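Local coordinates for L-lysine 6-oxidase (PDB 3WEU), which oxidises the side-chain amino group of L-lysine with a cysteine tryptophylquinone cofactor, releasing ammonium and antibacterial hydrogen peroxide, at residues A12-A17 and M244-P249; I137-R142 and V151-N156; F179-T184 and G197-A202. All blocks are in the same frame, centred on the assembly; numbering follows the deposited sequence. Where two conformers were deposited one is given.

Contact 1: residues A12-A17 and M244-P249; sequences ARLGNA and MVVGSP
Leu14 lays its CD2 methyl against CG1 of Val246, 3.7 Å away, the two side chains crossing at about a right angle. With CG anti to its own carbonyl carbon (chi1 -62°), Leu14 also brings CG to 3.5 Å from Gly247 O. On the Val246 face of the sheet, the Met244 chain bends at chi2 and brings CE to 3.3 Å from Ala12 CB, closer than carbons usually pack. Pro249 adds its ring at the far end, CG resting by the Leu14 carbonyl.

Beneath these side chains runs a parallel pairing, Ala12 with Val246 and Arg13 with Gly247. Ala12 uses both backbone polar atoms: its N donates to Val245 O and its O accepts from Gly247 N at 2.8 Å, while Leu14 N carries the pattern one residue past the strand by reaching Gly247 O at 2.9 Å. Strand 237-247 thus borders strand 4-13 in the N-terminal region, and strand 58-66 pairs antiparallel with 4-13.

Arg13, in one of its two deposited conformers, turns to the other face, where the paired residue is Gly247. There NE donates to Ser248 O at 2.7 Å, nearly along the C=O axis and close to the guanidinium plane; NH2 adds a weak bond to the same oxygen and forms a salt bridge with Glu452. In this conformer the buried guanidinium therefore has a carboxylate that probably balances its charge and a main-chain carbonyl whose dipole would favour it, and the salt bridge ties the strand ends to a distant part of the sequence.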
loop_
_atom_site.group_PDB
_atom_site.type_symbol
_atom_site.label_atom_id
_atom_site.label_comp_id
_atom_site.label_asym_id
_atom_site.label_seq_id
_atom_site.Cartn_x
_atom_site.Cartn_y
_atom_site.Cartn_z
ATOM N N ALA A 12 17.912 25.402 19.344
ATOM C CA ALA A 12 18.713 25.133 18.174
ATOM C C ALA A 12 17.776 24.573 17.119
ATOM O O ALA A 12 16.655 24.091 17.438
ATOM C CB ALA A 12 19.789 24.102 18.488
ATOM N N ARG A 13 18.237 24.568 15.872
ATOM C CA ARG A 13 17.424 24.032 14.818
ATOM C C ARG A 13 18.194 23.119 13.910
ATOM O O ARG A 13 19.357 23.365 13.570
ATOM C CB ARG A 13 16.732 25.149 14.054
ATOM C CG ARG A 13 15.974 26.053 15.001
ATOM C CD ARG A 13 15.046 27.043 14.333
ATOM N NE ARG A 13 13.741 26.457 14.476
ATOM C CZ ARG A 13 12.852 26.757 15.412
ATOM N NH1 ARG A 13 13.059 27.722 16.291
ATOM N NH2 ARG A 13 11.733 26.073 15.429
ATOM N N LEU A 14 17.518 22.066 13.512
ATOM C CA LEU A 14 18.087 21.043 12.673
ATOM C C LEU A 14 18.625 21.594 11.365
ATOM O O LEU A 14 18.067 22.543 10.791
ATOM C CB LEU A 14 16.974 20.031 12.293
ATOM C CG LEU A 14 16.297 19.262 13.383
ATOM C CD1 LEU A 14 15.250 18.375 12.741
ATOM C CD2 LEU A 14 17.343 18.452 14.193
ATOM N N GLY A 15 19.667 20.953 10.862
ATOM C CA GLY A 15 20.227 21.290 9.569
ATOM C C GLY A 15 21.028 20.123 8.998
ATOM O O GLY A 15 21.836 19.483 9.704
ATOM N N ASN A 16 20.912 19.940 7.705
ATOM C CA ASN A 16 21.593 18.860 7.009
ATOM C C ASN A 16 22.821 19.265 6.194
ATOM O O ASN A 16 23.356 18.471 5.419
ATOM C CB ASN A 16 20.584 18.017 6.209
ATOM C CG ASN A 16 19.888 18.765 5.118
ATOM O OD1 ASN A 16 19.857 19.977 5.099
ATOM N ND2 ASN A 16 19.258 18.018 4.196
ATOM N N ALA A 17 23.261 20.496 6.331
ATOM C CA ALA A 17 24.482 20.926 5.629
ATOM C C ALA A 17 25.689 20.288 6.339
ATOM O O ALA A 17 25.534 19.477 7.272
ATOM C CB ALA A 17 24.617 22.442 5.628
ATOM N N MET A 244 17.683 22.963 27.128
ATOM C CA MET A 244 17.961 23.106 25.731
ATOM C C MET A 244 16.927 22.343 24.907
ATOM O O MET A 244 16.656 21.168 25.180
ATOM C CB MET A 244 19.378 22.562 25.444
ATOM C CG MET A 244 19.746 22.549 23.987
ATOM S SD MET A 244 20.059 24.216 23.465
ATOM C CE MET A 244 19.910 24.003 21.742
ATOM N N VAL A 245 16.435 22.965 23.835
ATOM C CA VAL A 245 15.495 22.306 22.957
ATOM C C VAL A 245 15.936 22.434 21.514
ATOM O O VAL A 245 16.329 23.499 21.071
ATOM C CB VAL A 245 14.108 22.948 23.130
ATOM C CG1 VAL A 245 13.096 22.280 22.214
ATOM C CG2 VAL A 245 13.688 22.809 24.590
ATOM N N VAL A 246 15.811 21.360 20.768
ATOM C CA VAL A 246 16.086 21.354 19.345
ATOM C C VAL A 246 14.731 21.289 18.564
ATOM O O VAL A 246 13.853 20.465 18.886
ATOM C CB VAL A 246 16.956 20.204 18.908
ATOM C CG1 VAL A 246 17.239 20.331 17.414
ATOM C CG2 VAL A 246 18.252 20.212 19.663
ATOM N N GLY A 247 14.556 22.241 17.653
ATOM C CA GLY A 247 13.431 22.240 16.751
ATOM C C GLY A 247 13.802 22.008 15.322
ATOM O O GLY A 247 14.990 22.135 14.901
ATOM N N SER A 248 12.785 21.815 14.533
ATOM C CA SER A 248 12.946 21.725 13.085
ATOM C C SER A 248 13.188 23.153 12.551
ATOM O O SER A 248 13.135 24.123 13.319
ATOM C CB SER A 248 11.721 21.068 12.469
ATOM O OG SER A 248 10.530 21.786 12.740
ATOM N N PRO A 249 13.600 23.304 11.284
ATOM C CA PRO A 249 13.995 24.650 10.884
ATOM C C PRO A 249 12.901 25.725 11.015
ATOM O O PRO A 249 11.706 25.415 10.899
ATOM C CB PRO A 249 14.407 24.485 9.453
ATOM C CG PRO A 249 14.814 23.024 9.324
ATOM C CD PRO A 249 13.785 22.346 10.208
#

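Contact 2: residues I137-R142 and V151-N156; sequences IDLGPR and VEISIN
Arg142 packs its CG on Ile153 CG1 at 3.8 Å, and Leu139 CD1 settles 3.3 Å from Ile153 O; this is the tight part of the contact, pressed against the backbone of strand 150-154. Arg142 folds back at chi2 (-61°), which carries CD round toward the strand, and its guanidinium lies with one face over Ile153 CA. At the edge, NH2 donates to Ser154 O at 2.8 Å, whereas the bond from NE to Glu152 O is long and weak. Leu139 O lies in the guanidinium plane, and NH1 and NH2 both reach it from the same face of its carbonyl; Arg142 NH1 is 2.7 Å from Leu139 O. NH1 also reaches Pro141 O at 2.8 Å, from above that carbonyl plane.

Towards both ends of 151-156, at partly exposed residues, the packing is looser. Leu139 CD2 meets the CG2 methyl of Ile155 at 3.9 Å, and Val151 CG2 stands 4.1 Å from Arg142 CD, the two side chains crossing at about a right angle.

No backbone hydrogen bond links the segments. Strand 137-145 pairs with 80-91 and strand 150-154 with 181-187, so side chains, chiefly Arg142, join two strands that do not pair here. An Asx turn, Asp138 OD1 accepting from Gly140 N, ends at Gly140, which has a positive phi. Main-chain carbonyls and the Asn157 amide oxygen accept from the buried guanidinium; their dipoles would be expected to favour its positive charge while it cross-braces the chain.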
loop_
_atom_site.group_PDB
_atom_site.type_symbol
_atom_site.label_atom_id
_atom_site.label_comp_id
_atom_site.label_asym_id
_atom_site.label_seq_id
_atom_site.Cartn_x
_atom_site.Cartn_y
_atom_site.Cartn_z
ATOM N N ILE A 137 16.234 7.653 22.335
ATOM C CA ILE A 137 17.546 7.948 21.816
ATOM C C ILE A 137 18.247 8.749 22.871
ATOM O O ILE A 137 17.892 9.919 23.136
ATOM C CB ILE A 137 17.557 8.729 20.494
ATOM C CG1 ILE A 137 16.746 8.034 19.419
ATOM C CG2 ILE A 137 19.007 8.886 19.982
ATOM C CD1 ILE A 137 16.751 8.743 18.060
ATOM N N ASP A 138 19.261 8.120 23.494
ATOM C CA ASP A 138 19.984 8.655 24.588
ATOM C C ASP A 138 21.459 8.176 24.526
ATOM O O ASP A 138 21.774 6.967 24.700
ATOM C CB ASP A 138 19.336 8.190 25.882
ATOM C CG ASP A 138 20.069 8.658 27.124
ATOM O OD1 ASP A 138 20.962 9.537 27.054
ATOM O OD2 ASP A 138 19.708 8.185 28.237
ATOM N N LEU A 139 22.348 9.116 24.267
ATOM C CA LEU A 139 23.754 8.825 24.022
ATOM C C LEU A 139 24.547 9.337 25.166
ATOM O O LEU A 139 25.764 9.356 25.121
ATOM C CB LEU A 139 24.192 9.467 22.729
ATOM C CG LEU A 139 23.392 9.094 21.484
ATOM C CD1 LEU A 139 24.028 9.736 20.256
ATOM C CD2 LEU A 139 23.231 7.587 21.251
ATOM N N GLY A 140 23.848 9.713 26.237
ATOM C CA GLY A 140 24.491 10.281 27.414
ATOM C C GLY A 140 24.838 11.740 27.217
ATOM O O GLY A 140 24.669 12.244 26.092
ATOM N N PRO A 141 25.330 12.383 28.282
ATOM C CA PRO A 141 25.807 13.703 28.417
ATOM C C PRO A 141 27.139 13.795 27.714
ATOM O O PRO A 141 27.779 12.757 27.431
ATOM C CB PRO A 141 25.910 13.911 29.921
ATOM C CG PRO A 141 26.193 12.563 30.481
ATOM C CD PRO A 141 25.404 11.663 29.584
ATOM N N ARG A 142 27.391 14.981 27.186
ATOM C CA ARG A 142 28.723 15.324 26.716
ATOM C C ARG A 142 29.078 16.578 27.451
ATOM O O ARG A 142 28.182 17.344 27.846
ATOM C CB ARG A 142 28.763 15.600 25.202
ATOM C CG ARG A 142 28.488 14.461 24.249
ATOM C CD ARG A 142 29.470 13.297 24.365
ATOM N NE ARG A 142 29.066 12.172 23.573
ATOM C CZ ARG A 142 28.150 11.273 23.927
ATOM N NH1 ARG A 142 27.490 11.394 25.046
ATOM N NH2 ARG A 142 27.837 10.298 23.111
ATOM N N VAL A 151 32.840 18.770 20.501
ATOM C CA VAL A 151 32.568 17.338 20.698
ATOM C C VAL A 151 31.197 16.928 20.164
ATOM O O VAL A 151 30.186 17.568 20.464
ATOM C CB VAL A 151 32.757 16.928 22.160
ATOM C CG1 VAL A 151 31.984 17.765 23.066
ATOM C CG2 VAL A 151 32.383 15.466 22.403
ATOM N N GLU A 152 31.158 15.883 19.357
ATOM C CA GLU A 152 29.907 15.368 18.827
ATOM C C GLU A 152 29.141 14.636 19.918
ATOM O O GLU A 152 29.712 13.971 20.799
ATOM C CB GLU A 152 30.215 14.437 17.663
ATOM C CG GLU A 152 29.059 14.208 16.726
ATOM C CD GLU A 152 28.558 15.460 15.966
ATOM O OE1 GLU A 152 29.257 16.529 16.013
ATOM O OE2 GLU A 152 27.539 15.284 15.221
ATOM N N ILE A 153 27.833 14.738 19.886
ATOM C CA ILE A 153 27.009 13.835 20.699
ATOM C C ILE A 153 26.751 12.613 19.833
ATOM O O ILE A 153 25.682 12.410 19.252
ATOM C CB ILE A 153 25.693 14.518 21.149
ATOM C CG1 ILE A 153 25.925 15.874 21.825
ATOM C CG2 ILE A 153 24.912 13.666 22.121
ATOM C CD1 ILE A 153 24.623 16.702 21.869
ATOM N N SER A 154 27.735 11.715 19.793
ATOM C CA SER A 154 27.766 10.655 18.804
ATOM C C SER A 154 27.583 9.269 19.412
ATOM O O SER A 154 27.964 9.068 20.545
ATOM C CB SER A 154 29.132 10.672 18.144
ATOM O OG SER A 154 29.315 9.573 17.302
ATOM N N ILE A 155 27.145 8.335 18.587
ATOM C CA ILE A 155 27.067 6.919 18.999
ATOM C C ILE A 155 28.447 6.386 19.162
ATOM O O ILE A 155 28.598 5.393 19.816
ATOM C CB ILE A 155 26.313 6.031 18.028
ATOM C CG1 ILE A 155 27.024 5.907 16.691
ATOM C CG2 ILE A 155 24.886 6.522 17.940
ATOM C CD1 ILE A 155 26.405 4.855 15.776
ATOM N N ASN A 156 29.445 7.090 18.631
ATOM C CA ASN A 156 30.854 6.632 18.752
ATOM C C ASN A 156 31.644 7.250 19.921
ATOM O O ASN A 156 32.806 6.970 20.080
ATOM C CB ASN A 156 31.555 6.886 17.420
ATOM C CG ASN A 156 30.949 6.064 16.307
ATOM O OD1 ASN A 156 30.621 4.913 16.511
ATOM N ND2 ASN A 156 30.764 6.643 15.141
#

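Contact 3: residues F179-T184 and G197-A202; sequences FESLGT and GGYGFA
Phe179 points its edge at the face of Phe201, a T-shaped pair with ring centroids 5.5 Å apart and planes at 87°. Its CG lies anti to the backbone N (chi1 175°), and the CB beneath makes a CH-pi contact over the same Phe201 face, 4.1 Å from the centroid and offset toward the rim. Phe201 CE2 also comes within 3.4 Å of Phe179 N.

At the other end of the interface, backbone packs on backbone. Gly183 and Gly197 bring their CA atoms to 4.1 Å, and Gly183 CA lies 3.3 Å from Gly197 O; neither residue has a side chain to intervene. The backbone angles at Gly183 call for glycine, and a CB there would collide with Gly197 CA. Strands 181-187 and 193-196 form an antiparallel beta hairpin, and this contact continues it past the end of the second strand, where the first turns a corner at Leu182. An ST turn, Ser181 OG accepting from Gly183 N, marks that corner.

Polar bridging is mostly indirect. A water donates to Leu182 O at 2.7 Å and accepts, weakly, from Gly198 N. Tyr199 lays its ring edge beside Ser181, CE1 to OG 3.6 Å, while its OH lies 3.2 Å from Thr184 OG1, the side chains of Tyr199 and Thr184 crossing at about a right angle. The hydroxyls of Ser181, Thr184 and Tyr199 all bond to the carboxylate of Glu152, and Asp220 OD2 accepts from the backbone N of both Tyr199 and Phe201.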
loop_
_atom_site.group_PDB
_atom_site.type_symbol
_atom_site.label_atom_id
_atom_site.label_comp_id
_atom_site.label_asym_id
_atom_site.label_seq_id
_atom_site.Cartn_x
_atom_site.Cartn_y
_atom_site.Cartn_z
ATOM N N PHE A 179 21.560 6.100 11.903
ATOM C CA PHE A 179 21.609 7.112 12.959
ATOM C C PHE A 179 23.004 7.180 13.575
ATOM O O PHE A 179 23.578 6.165 13.919
ATOM C CB PHE A 179 20.594 6.802 14.066
ATOM C CG PHE A 179 20.699 7.737 15.186
ATOM C CD1 PHE A 179 20.123 8.998 15.096
ATOM C CD2 PHE A 179 21.494 7.456 16.278
ATOM C CE1 PHE A 179 20.327 9.929 16.116
ATOM C CE2 PHE A 179 21.704 8.361 17.272
ATOM C CZ PHE A 179 21.114 9.608 17.210
ATOM N N GLU A 180 23.516 8.373 13.804
ATOM C CA GLU A 180 24.853 8.551 14.332
ATOM C C GLU A 180 25.003 9.596 15.419
ATOM O O GLU A 180 25.901 9.505 16.215
ATOM C CB GLU A 180 25.800 8.937 13.189
ATOM C CG GLU A 180 26.361 7.719 12.488
ATOM C CD GLU A 180 27.262 8.100 11.312
ATOM O OE1 GLU A 180 28.215 7.369 11.038
ATOM O OE2 GLU A 180 27.015 9.133 10.670
ATOM N N SER A 181 24.162 10.635 15.423
ATOM C CA SER A 181 24.403 11.749 16.239
ATOM C C SER A 181 23.096 12.505 16.603
ATOM O O SER A 181 22.205 12.638 15.783
ATOM C CB SER A 181 25.330 12.728 15.527
ATOM O OG SER A 181 25.601 13.862 16.334
ATOM N N LEU A 182 23.118 13.104 17.767
ATOM C CA LEU A 182 22.095 14.063 18.208
ATOM C C LEU A 182 22.508 15.543 18.077
ATOM O O LEU A 182 21.723 16.455 18.288
ATOM C CB LEU A 182 21.766 13.721 19.624
ATOM C CG LEU A 182 20.444 12.936 19.913
ATOM C CD1 LEU A 182 19.527 12.371 18.852
ATOM C CD2 LEU A 182 20.419 12.419 21.330
ATOM N N GLY A 183 23.784 15.765 17.813
ATOM C CA GLY A 183 24.277 17.078 17.534
ATOM C C GLY A 183 25.710 17.276 17.965
ATOM O O GLY A 183 26.480 16.327 17.992
ATOM N N THR A 184 26.059 18.519 18.263
ATOM C CA THR A 184 27.457 18.912 18.470
ATOM C C THR A 184 27.542 19.968 19.565
ATOM O O THR A 184 26.765 20.927 19.562
ATOM C CB THR A 184 28.037 19.502 17.162
ATOM O OG1 THR A 184 27.751 18.678 16.021
ATOM C CG2 THR A 184 29.527 19.745 17.276
ATOM N N GLY A 197 22.149 21.070 17.329
ATOM C CA GLY A 197 21.296 19.896 17.415
ATOM C C GLY A 197 21.467 18.984 16.231
ATOM O O GLY A 197 22.483 18.986 15.570
ATOM N N GLY A 198 20.423 18.231 15.954
ATOM C CA GLY A 198 20.397 17.239 14.887
ATOM C C GLY A 198 20.570 17.729 13.471
ATOM O O GLY A 198 20.610 18.960 13.149
ATOM N N TYR A 199 20.625 16.721 12.621
ATOM C CA TYR A 199 20.912 16.855 11.249
ATOM C C TYR A 199 19.708 16.658 10.333
ATOM O O TYR A 199 19.859 16.801 9.113
ATOM C CB TYR A 199 22.008 15.876 10.885
ATOM C CG TYR A 199 23.308 16.156 11.551
ATOM C CD1 TYR A 199 23.649 15.523 12.770
ATOM C CD2 TYR A 199 24.161 17.147 11.056
ATOM C CE1 TYR A 199 24.861 15.810 13.398
ATOM C CE2 TYR A 199 25.355 17.462 11.694
ATOM C CZ TYR A 199 25.707 16.798 12.855
ATOM O OH TYR A 199 26.897 17.078 13.445
ATOM N N GLY A 200 18.546 16.394 10.919
ATOM C CA GLY A 200 17.336 16.113 10.195
ATOM C C GLY A 200 17.055 14.646 9.885
ATOM O O GLY A 200 16.142 14.321 9.097
ATOM N N PHE A 201 17.848 13.754 10.498
ATOM C CA PHE A 201 17.613 12.304 10.430
ATOM C C PHE A 201 16.140 11.962 10.683
ATOM O O PHE A 201 15.513 12.442 11.639
ATOM C CB PHE A 201 18.464 11.581 11.506
ATOM C CG PHE A 201 18.256 10.094 11.539
ATOM C CD1 PHE A 201 17.220 9.521 12.234
ATOM C CD2 PHE A 201 19.134 9.275 10.819
ATOM C CE1 PHE A 201 17.031 8.110 12.187
ATOM C CE2 PHE A 201 18.938 7.905 10.773
ATOM C CZ PHE A 201 17.906 7.337 11.458
ATOM N N ALA A 202 15.600 11.103 9.853
ATOM C CA ALA A 202 14.214 10.596 10.075
ATOM C C ALA A 202 14.112 9.311 9.254
ATOM O O ALA A 202 14.146 9.323 8.010
ATOM C CB ALA A 202 13.179 11.621 9.643
HETATM O O HOH W 1 19.068 17.069 18.366
#

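All three contacts reach one mixed sheet of the N-terminal family region. Contact 1 joins strands 4-13 and 237-247, far apart in sequence; contacts 2 and 3 follow one another within the intervening chain. Contact 3 sits between the others, its centre 9 Å from that of contact 1 and 10 Å from that of contact 2, whereas the centres of contacts 1 and 2 are 16 Å apart and the two do not touch. Gly15 N probably bonds to Gly198 O on one side; on the other, contacts 2 and 3 meet where Ile137 packs on Phe179, strands 150-154 and 181-187 being sheet neighbours. Packing thus runs without a break from the buried strand ends to the outlying 137-156 region.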